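Local coordinates for Sec-alkylsulfatase (Pseudomonas sp., PDB 4AXH), which hydrolyses (R)-secondary-alkyl sulfates with strict inversion of configuration to give (S)-alcohols, using a zinc-dependent site of the metallo-beta-lactamase superfamily, at residues Ser178-Asp183 and Val215-Leu220; Ile147-Thr152 and Val173-Ser178; Met225-Gln230 and Pro654-Val659. All coordinates share one frame; numbering follows the deposited sequence.

Interaction 1 of 3, residues Ser178-Asp183 and Val215-Leu220; sequences SHSHID and VSENIL. With ZN (zinc ion), chain D; ZN (zinc ion), chain C.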
# COMPACT_ATOMS: atom_id res chain seq x y z
N SER A 178 -8.78 22.23 -7.52
CA SER A 178 -7.40 21.99 -7.08
C SER A 178 -7.01 20.50 -7.21
O SER A 178 -5.89 20.19 -7.62
CB SER A 178 -7.19 22.47 -5.65
OG SER A 178 -7.94 21.73 -4.69
N HIS A 179 -7.93 19.60 -6.84
CA HIS A 179 -7.71 18.15 -6.85
C HIS A 179 -9.04 17.37 -6.83
O HIS A 179 -10.12 17.95 -6.59
CB HIS A 179 -6.77 17.71 -5.69
CG HIS A 179 -7.28 17.99 -4.31
ND1 HIS A 179 -7.42 19.29 -3.85
CD2 HIS A 179 -7.62 17.14 -3.32
CE1 HIS A 179 -7.83 19.17 -2.60
NE2 HIS A 179 -7.98 17.89 -2.24
N SER A 180 -8.93 16.04 -7.02
CA SER A 180 -10.04 15.10 -7.07
C SER A 180 -10.70 14.70 -5.72
O SER A 180 -11.07 13.54 -5.57
CB SER A 180 -9.67 13.88 -7.91
OG SER A 180 -8.56 13.22 -7.34
N HIS A 181 -10.91 15.66 -4.78
CA HIS A 181 -11.61 15.35 -3.52
C HIS A 181 -12.96 16.04 -3.44
O HIS A 181 -13.09 17.19 -3.86
CB HIS A 181 -10.76 15.63 -2.28
CG HIS A 181 -9.63 14.66 -2.07
ND1 HIS A 181 -8.49 15.03 -1.37
CD2 HIS A 181 -9.49 13.39 -2.48
CE1 HIS A 181 -7.70 13.96 -1.39
NE2 HIS A 181 -8.27 12.94 -2.03
N ILE A 182 -13.97 15.33 -2.91
CA ILE A 182 -15.35 15.82 -2.82
C ILE A 182 -15.52 17.18 -2.12
O ILE A 182 -16.44 17.92 -2.45
CB ILE A 182 -16.38 14.76 -2.35
CG1 ILE A 182 -15.90 13.32 -2.65
CG2 ILE A 182 -17.76 15.02 -3.00
CD1 ILE A 182 -16.57 12.14 -1.78
N ASP A 183 -14.62 17.52 -1.20
CA ASP A 183 -14.67 18.79 -0.48
C ASP A 183 -14.17 19.95 -1.35
O ASP A 183 -14.15 21.11 -0.92
CB ASP A 183 -13.94 18.72 0.89
CG ASP A 183 -12.56 18.07 0.92
OD1 ASP A 183 -12.33 17.08 0.17
OD2 ASP A 183 -11.72 18.51 1.73
N VAL A 215 -14.44 9.93 -9.64
CA VAL A 215 -15.46 8.88 -9.65
C VAL A 215 -15.01 7.49 -9.07
O VAL A 215 -15.81 6.84 -8.42
CB VAL A 215 -16.26 8.81 -11.00
CG1 VAL A 215 -16.64 10.21 -11.50
CG2 VAL A 215 -15.47 8.10 -12.08
N SER A 216 -13.75 7.08 -9.30
CA SER A 216 -13.22 5.77 -8.87
C SER A 216 -12.82 5.62 -7.40
O SER A 216 -13.18 4.61 -6.78
CB SER A 216 -12.07 5.33 -9.78
OG SER A 216 -12.45 5.36 -11.15
N GLU A 217 -12.06 6.58 -6.86
CA GLU A 217 -11.63 6.54 -5.45
C GLU A 217 -12.80 6.78 -4.46
O GLU A 217 -12.76 6.28 -3.33
CB GLU A 217 -10.47 7.53 -5.19
CG GLU A 217 -10.87 9.01 -5.11
CD GLU A 217 -9.78 10.02 -4.84
OE1 GLU A 217 -9.22 10.01 -3.72
OE2 GLU A 217 -9.54 10.88 -5.73
N ASN A 218 -13.84 7.55 -4.93
CA ASN A 218 -15.03 7.99 -4.17
C ASN A 218 -16.33 7.14 -4.32
O ASN A 218 -17.27 7.37 -3.54
CB ASN A 218 -15.33 9.49 -4.42
CG ASN A 218 -14.20 10.44 -4.04
OD1 ASN A 218 -13.81 10.44 -2.76
ND2 ASN A 218 -13.70 11.19 -4.87
N ILE A 219 -16.39 6.18 -5.31
CA ILE A 219 -17.57 5.32 -5.54
C ILE A 219 -17.30 3.75 -5.45
O ILE A 219 -18.26 3.02 -5.23
CB ILE A 219 -18.54 5.81 -6.71
CG1 ILE A 219 -18.62 7.39 -6.81
CG2 ILE A 219 -19.95 5.22 -6.56
CD1 ILE A 219 -19.12 8.03 -8.14
N LEU A 220 -16.02 3.24 -5.48
CA LEU A 220 -15.71 1.79 -5.35
C LEU A 220 -15.96 1.02 -4.00
O LEU A 220 -17.06 0.53 -3.86
CB LEU A 220 -14.42 1.34 -6.05
CG LEU A 220 -14.42 -0.16 -6.54
CD1 LEU A 220 -15.60 -0.49 -7.47
CD2 LEU A 220 -13.13 -0.54 -7.23
ZN ZN D . -7.94 16.86 -0.43
ZN ZN C . -9.70 19.10 1.23
O HOH W 1 -9.66 17.05 0.74
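E217 and N218, on helix 210-219, reach the zinc-binding loop at S180, H181 and I182. The E217 carboxylate does most of the polar work. Its OE2 accepts a hydrogen bond from S180 OG at 3.0 Å, met nearly along the C-O direction. The other oxygen, OE1, lies at the edge of the H181 ring, close to the ring plane and 3.5 Å from H181 NE2, a proximity too long to count as a bond. Carboxylate and imidazole planes are 65° apart. These loop residues belong to the HxHxDH signature of the metallo-beta-lactamase fold: H179 NE2 and H181 ND1 both bind the first zinc ion, each at 2.1 Å, D183 OD2 binds the second, and a water bridges both metals. E291 and D310 complete the first site; H184, D310 and H355 complete the second. E217 therefore stands behind a metal ligand, on the side of H181 NE2 turned from the zinc, where its negative charge may polarise the imidazole. N218 meets I182 tip to tip, with I182 CD1 3.4 Å from N218 OD1 and the Asn amide group set against the end of the isoleucine. N218 is poorly ordered, however, and the exact placement of its amide is less certain. The ND2 of N218 is bonded to A214 O one helical turn back.

Interaction 2 of 3, residues Ile147-Thr152 and Val173-Ser178; sequences IDTLTT and VAVVYS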
# COMPACT_ATOMS: atom_id res chain seq x y z
N ILE A 147 -11.37 29.16 -7.00
CA ILE A 147 -10.56 27.97 -6.79
C ILE A 147 -11.28 27.19 -5.72
O ILE A 147 -11.45 27.67 -4.61
CB ILE A 147 -8.99 28.05 -6.74
CG1 ILE A 147 -8.38 27.11 -5.72
CG2 ILE A 147 -8.38 29.47 -6.69
CD1 ILE A 147 -8.23 25.75 -6.22
N ASP A 148 -11.89 26.07 -6.17
CA ASP A 148 -12.73 25.12 -5.47
C ASP A 148 -14.16 25.57 -5.24
O ASP A 148 -14.48 26.77 -5.29
CB ASP A 148 -12.05 24.45 -4.27
CG ASP A 148 -10.85 23.63 -4.69
OD1 ASP A 148 -10.76 23.29 -5.89
OD2 ASP A 148 -9.99 23.36 -3.84
N THR A 149 -15.06 24.58 -5.04
CA THR A 149 -16.49 24.82 -4.91
C THR A 149 -17.11 24.21 -3.63
O THR A 149 -18.32 23.95 -3.60
CB THR A 149 -17.16 24.27 -6.17
OG1 THR A 149 -16.97 22.86 -6.16
CG2 THR A 149 -16.61 24.87 -7.46
N LEU A 150 -16.28 23.99 -2.59
CA LEU A 150 -16.65 23.38 -1.31
C LEU A 150 -17.22 21.93 -1.50
O LEU A 150 -17.14 21.38 -2.60
CB LEU A 150 -17.58 24.30 -0.48
CG LEU A 150 -17.18 25.78 -0.26
CD1 LEU A 150 -18.20 26.50 0.60
CD2 LEU A 150 -15.81 25.90 0.39
N THR A 151 -17.75 21.32 -0.41
CA THR A 151 -18.23 19.93 -0.37
C THR A 151 -19.66 19.77 -0.89
O THR A 151 -19.99 18.72 -1.46
CB THR A 151 -18.18 19.40 1.09
OG1 THR A 151 -16.99 19.85 1.72
CG2 THR A 151 -18.25 17.92 1.19
N THR A 152 -20.53 20.74 -0.59
CA THR A 152 -21.94 20.64 -0.91
C THR A 152 -22.49 21.86 -1.63
O THR A 152 -21.94 22.95 -1.52
CB THR A 152 -22.73 20.35 0.36
OG1 THR A 152 -22.82 21.54 1.15
CG2 THR A 152 -22.11 19.22 1.19
N VAL A 173 -16.76 33.41 -14.21
CA VAL A 173 -16.15 33.19 -15.52
C VAL A 173 -15.33 31.89 -15.49
O VAL A 173 -15.23 31.17 -16.49
CB VAL A 173 -15.29 34.40 -15.95
CG1 VAL A 173 -14.68 34.18 -17.34
CG2 VAL A 173 -16.11 35.69 -15.94
N ALA A 174 -14.70 31.61 -14.37
CA ALA A 174 -13.83 30.46 -14.28
C ALA A 174 -13.86 29.80 -12.92
O ALA A 174 -14.07 30.47 -11.90
CB ALA A 174 -12.39 30.86 -14.65
N VAL A 175 -13.63 28.48 -12.92
CA VAL A 175 -13.52 27.65 -11.73
C VAL A 175 -12.29 26.77 -11.88
O VAL A 175 -12.00 26.34 -12.98
CB VAL A 175 -14.83 26.86 -11.41
CG1 VAL A 175 -14.59 25.76 -10.38
CG2 VAL A 175 -15.93 27.79 -10.95
N VAL A 176 -11.55 26.55 -10.77
CA VAL A 176 -10.37 25.69 -10.68
C VAL A 176 -10.66 24.63 -9.63
O VAL A 176 -11.04 24.96 -8.52
CB VAL A 176 -9.08 26.47 -10.32
CG1 VAL A 176 -7.87 25.55 -10.22
CG2 VAL A 176 -8.81 27.58 -11.33
N TYR A 177 -10.50 23.37 -10.00
CA TYR A 177 -10.63 22.22 -9.11
C TYR A 177 -9.20 21.92 -8.75
O TYR A 177 -8.46 21.47 -9.63
CB TYR A 177 -11.24 21.00 -9.83
CG TYR A 177 -12.68 21.12 -10.27
CD1 TYR A 177 -13.62 21.82 -9.51
CD2 TYR A 177 -13.14 20.45 -11.40
CE1 TYR A 177 -14.96 21.89 -9.88
CE2 TYR A 177 -14.49 20.48 -11.77
CZ TYR A 177 -15.40 21.21 -11.01
OH TYR A 177 -16.72 21.26 -11.37
N SER A 178 -8.78 22.23 -7.52
CA SER A 178 -7.40 21.99 -7.08
C SER A 178 -7.01 20.50 -7.21
O SER A 178 -5.89 20.19 -7.62
CB SER A 178 -7.19 22.47 -5.65
OG SER A 178 -7.94 21.73 -4.69
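D148 holds S178 with both oxygens of its carboxylate. The backbone N of S178 donates to D148 OD1 at 2.8 Å in an almost straight bond (172°), and S178 OG donates to D148 OD2, also at 2.8 Å; each oxygen uses its syn lone pair, so the serine is clasped across the mouth of the carboxylate. The S178 hydroxyl can face D148 because OG lies between its own backbone N and carbonyl carbon (chi1 66°). A third bond joins the main chains, from D148 N to V176 O at 2.7 Å. It continues the parallel pairing of strands 144-147 and 172-176, whose bridge between the segments is I147 with V176, at the point where both strands run out into loops. On one face of the sheet I147 CB and V176 CB are 3.9 Å apart. I147 CD1 extends along the strand to S178 CB at 3.5 Å; strand 296-300 of the second sheet packs over this pair through I298. Away from that cluster, T149 CG2 touches V175 CG1 at 3.7 Å and approaches the edge of the Y177 ring, which stacks on F210. This is the C-terminal edge of the parallel strands, where the metallo-beta-lactamase fold places its metal-binding loops. D148 OD2 also accepts from ND1 of the zinc ligand H184 and from Q354 NE2, while S178 OG accepts from the zinc ligand H179. The buried carboxylate is thus a second-shell group that probably fixes the rotation of H184 and, through S178, of H179, and its charge may strengthen the histidines as ligands.

Interaction 3 of 3, residues Met225-Gln230 and Pro654-Val659; sequences MARRGQ and PKFNIV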
# COMPACT_ATOMS: atom_id res chain seq x y z
N MET A 225 -15.82 2.03 3.66
CA MET A 225 -15.23 3.36 3.73
C MET A 225 -16.22 4.34 4.41
O MET A 225 -15.86 5.03 5.37
CB MET A 225 -14.96 3.80 2.30
CG MET A 225 -13.69 4.51 2.08
SD MET A 225 -13.18 3.86 0.45
CE MET A 225 -11.77 3.07 0.84
N ALA A 226 -17.48 4.37 3.94
CA ALA A 226 -18.55 5.24 4.43
C ALA A 226 -18.90 5.04 5.89
O ALA A 226 -19.22 6.01 6.59
CB ALA A 226 -19.81 5.11 3.57
N ARG A 227 -18.88 3.80 6.34
CA ARG A 227 -19.20 3.43 7.71
C ARG A 227 -18.00 3.69 8.64
O ARG A 227 -18.17 4.21 9.74
CB ARG A 227 -19.69 1.96 7.73
CG ARG A 227 -19.84 1.31 9.08
CD ARG A 227 -20.77 2.01 10.04
NE ARG A 227 -20.72 1.31 11.32
CZ ARG A 227 -20.86 1.90 12.50
NH1 ARG A 227 -21.09 3.20 12.58
NH2 ARG A 227 -20.78 1.18 13.61
N ARG A 228 -16.78 3.34 8.18
CA ARG A 228 -15.53 3.60 8.92
C ARG A 228 -15.32 5.13 9.04
O ARG A 228 -14.76 5.59 10.04
CB ARG A 228 -14.34 2.96 8.19
CG ARG A 228 -14.07 1.47 8.47
CD ARG A 228 -13.03 0.89 7.50
NE ARG A 228 -11.72 1.52 7.69
CZ ARG A 228 -10.66 0.92 8.24
NH1 ARG A 228 -10.73 -0.35 8.61
NH2 ARG A 228 -9.53 1.59 8.40
N GLY A 229 -15.77 5.88 8.02
CA GLY A 229 -15.70 7.33 7.97
C GLY A 229 -16.51 8.01 9.05
O GLY A 229 -16.25 9.17 9.40
N GLN A 230 -17.50 7.29 9.63
CA GLN A 230 -18.36 7.80 10.72
C GLN A 230 -17.56 8.00 12.00
O GLN A 230 -17.80 8.93 12.78
CB GLN A 230 -19.57 6.87 10.93
CG GLN A 230 -20.64 7.10 9.86
CD GLN A 230 -21.65 6.00 9.74
OE1 GLN A 230 -21.83 5.17 10.62
NE2 GLN A 230 -22.35 5.98 8.61
N PRO A 654 -24.28 0.15 4.99
CA PRO A 654 -23.15 0.78 5.68
C PRO A 654 -23.46 1.16 7.13
O PRO A 654 -23.39 2.34 7.51
CB PRO A 654 -22.82 2.00 4.81
CG PRO A 654 -24.13 2.34 4.12
CD PRO A 654 -25.08 1.15 4.25
N LYS A 655 -23.85 0.14 7.92
CA LYS A 655 -24.11 0.28 9.35
C LYS A 655 -23.76 -0.96 10.18
O LYS A 655 -24.43 -1.28 11.16
CB LYS A 655 -25.45 0.98 9.71
CG LYS A 655 -26.75 0.35 9.22
CD LYS A 655 -27.94 1.25 9.69
CE LYS A 655 -28.64 1.98 8.54
NZ LYS A 655 -29.23 3.32 8.91
N PHE A 656 -22.65 -1.60 9.81
CA PHE A 656 -22.12 -2.78 10.49
C PHE A 656 -21.41 -2.43 11.80
O PHE A 656 -21.02 -1.27 12.01
CB PHE A 656 -21.16 -3.54 9.56
CG PHE A 656 -20.11 -2.71 8.85
CD1 PHE A 656 -18.94 -2.34 9.50
CD2 PHE A 656 -20.26 -2.38 7.51
CE1 PHE A 656 -17.93 -1.64 8.82
CE2 PHE A 656 -19.26 -1.67 6.84
CZ PHE A 656 -18.10 -1.32 7.50
N ASN A 657 -21.24 -3.44 12.69
CA ASN A 657 -20.53 -3.22 13.95
C ASN A 657 -19.04 -3.02 13.71
O ASN A 657 -18.45 -3.67 12.82
CB ASN A 657 -20.71 -4.39 14.92
CG ASN A 657 -22.09 -4.61 15.48
OD1 ASN A 657 -22.96 -3.72 15.47
ND2 ASN A 657 -22.28 -5.80 16.02
N ILE A 658 -18.44 -2.13 14.49
CA ILE A 658 -17.01 -1.89 14.41
C ILE A 658 -16.34 -2.35 15.70
O ILE A 658 -15.40 -3.14 15.65
CB ILE A 658 -16.72 -0.43 13.96
CG1 ILE A 658 -16.95 -0.31 12.42
CG2 ILE A 658 -15.29 -0.00 14.35
CD1 ILE A 658 -17.16 1.07 11.87
N VAL A 659 -16.89 -1.94 16.84
CA VAL A 659 -16.39 -2.24 18.19
C VAL A 659 -17.12 -3.48 18.83
O VAL A 659 -17.11 -3.60 20.08
CB VAL A 659 -16.48 -0.96 19.08
CG1 VAL A 659 -15.89 0.26 18.37
CG2 VAL A 659 -17.93 -0.68 19.48
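The F656 ring carries R227 CG over the centre of one face, in a CH-pi contact of 3.5 Å from that carbon to the ring centroid. One face of the R227 guanidinium is met by I658 CD1, 3.5 Å above the plane, offset toward the rim and nearest to NE. At its edge, NE and NH2 converge on F656 O, at 2.7 and 2.9 Å, a side-on grip on a single carbonyl oxygen, and Q230 OE1, one turn along the helix, takes NH1 at 2.9 Å in the guanidinium plane. The planes of guanidinium and phenyl ring are 75° apart. The arginine chain bends at chi2 (58°), with CG over the ring while the guanidinium beyond it turns to the F656 carbonyl. R227 CB and CD also pass close to P654 O, with CD 3.7 Å from it. The contact joins helix 222-233 of the metallo-beta-lactamase domain to the C-terminal tail that follows the alkyl sulfatase C-terminal domain's helix 640-646, close to the dimer interface: F656 packs on G390 and I658 on G437 of the second subunit. R227 NH2 makes a salt bridge to E527, which probably offsets the charge of this buried arginine. With its nitrogens engaged by a carbonyl, an amide oxygen and a carboxylate, one side chain ties the helix to both the tail and the region of helix 515-529.

Interaction 2 lies wholly in the core, whereas interaction 1 is a surface contact at the metal site and interaction 3 is partly buried beside the second subunit. Interactions 1 and 2 share S178 and follow each other along the chain: interaction 2 pairs the ends of two strands, and interaction 1 sets the loop that follows against helix 210-219. They also touch, D183 CB lying 3.4 Å from T151 OG1. Both place a carboxylate behind zinc ligands, but D148 is hydrogen-bonded to one and E217 only lies beside one. Interaction 3, about 29 Å from interaction 2 between centres, instead relies on an arginine, and joins two sequence families; its helix 222-233 follows the helix of interaction 1.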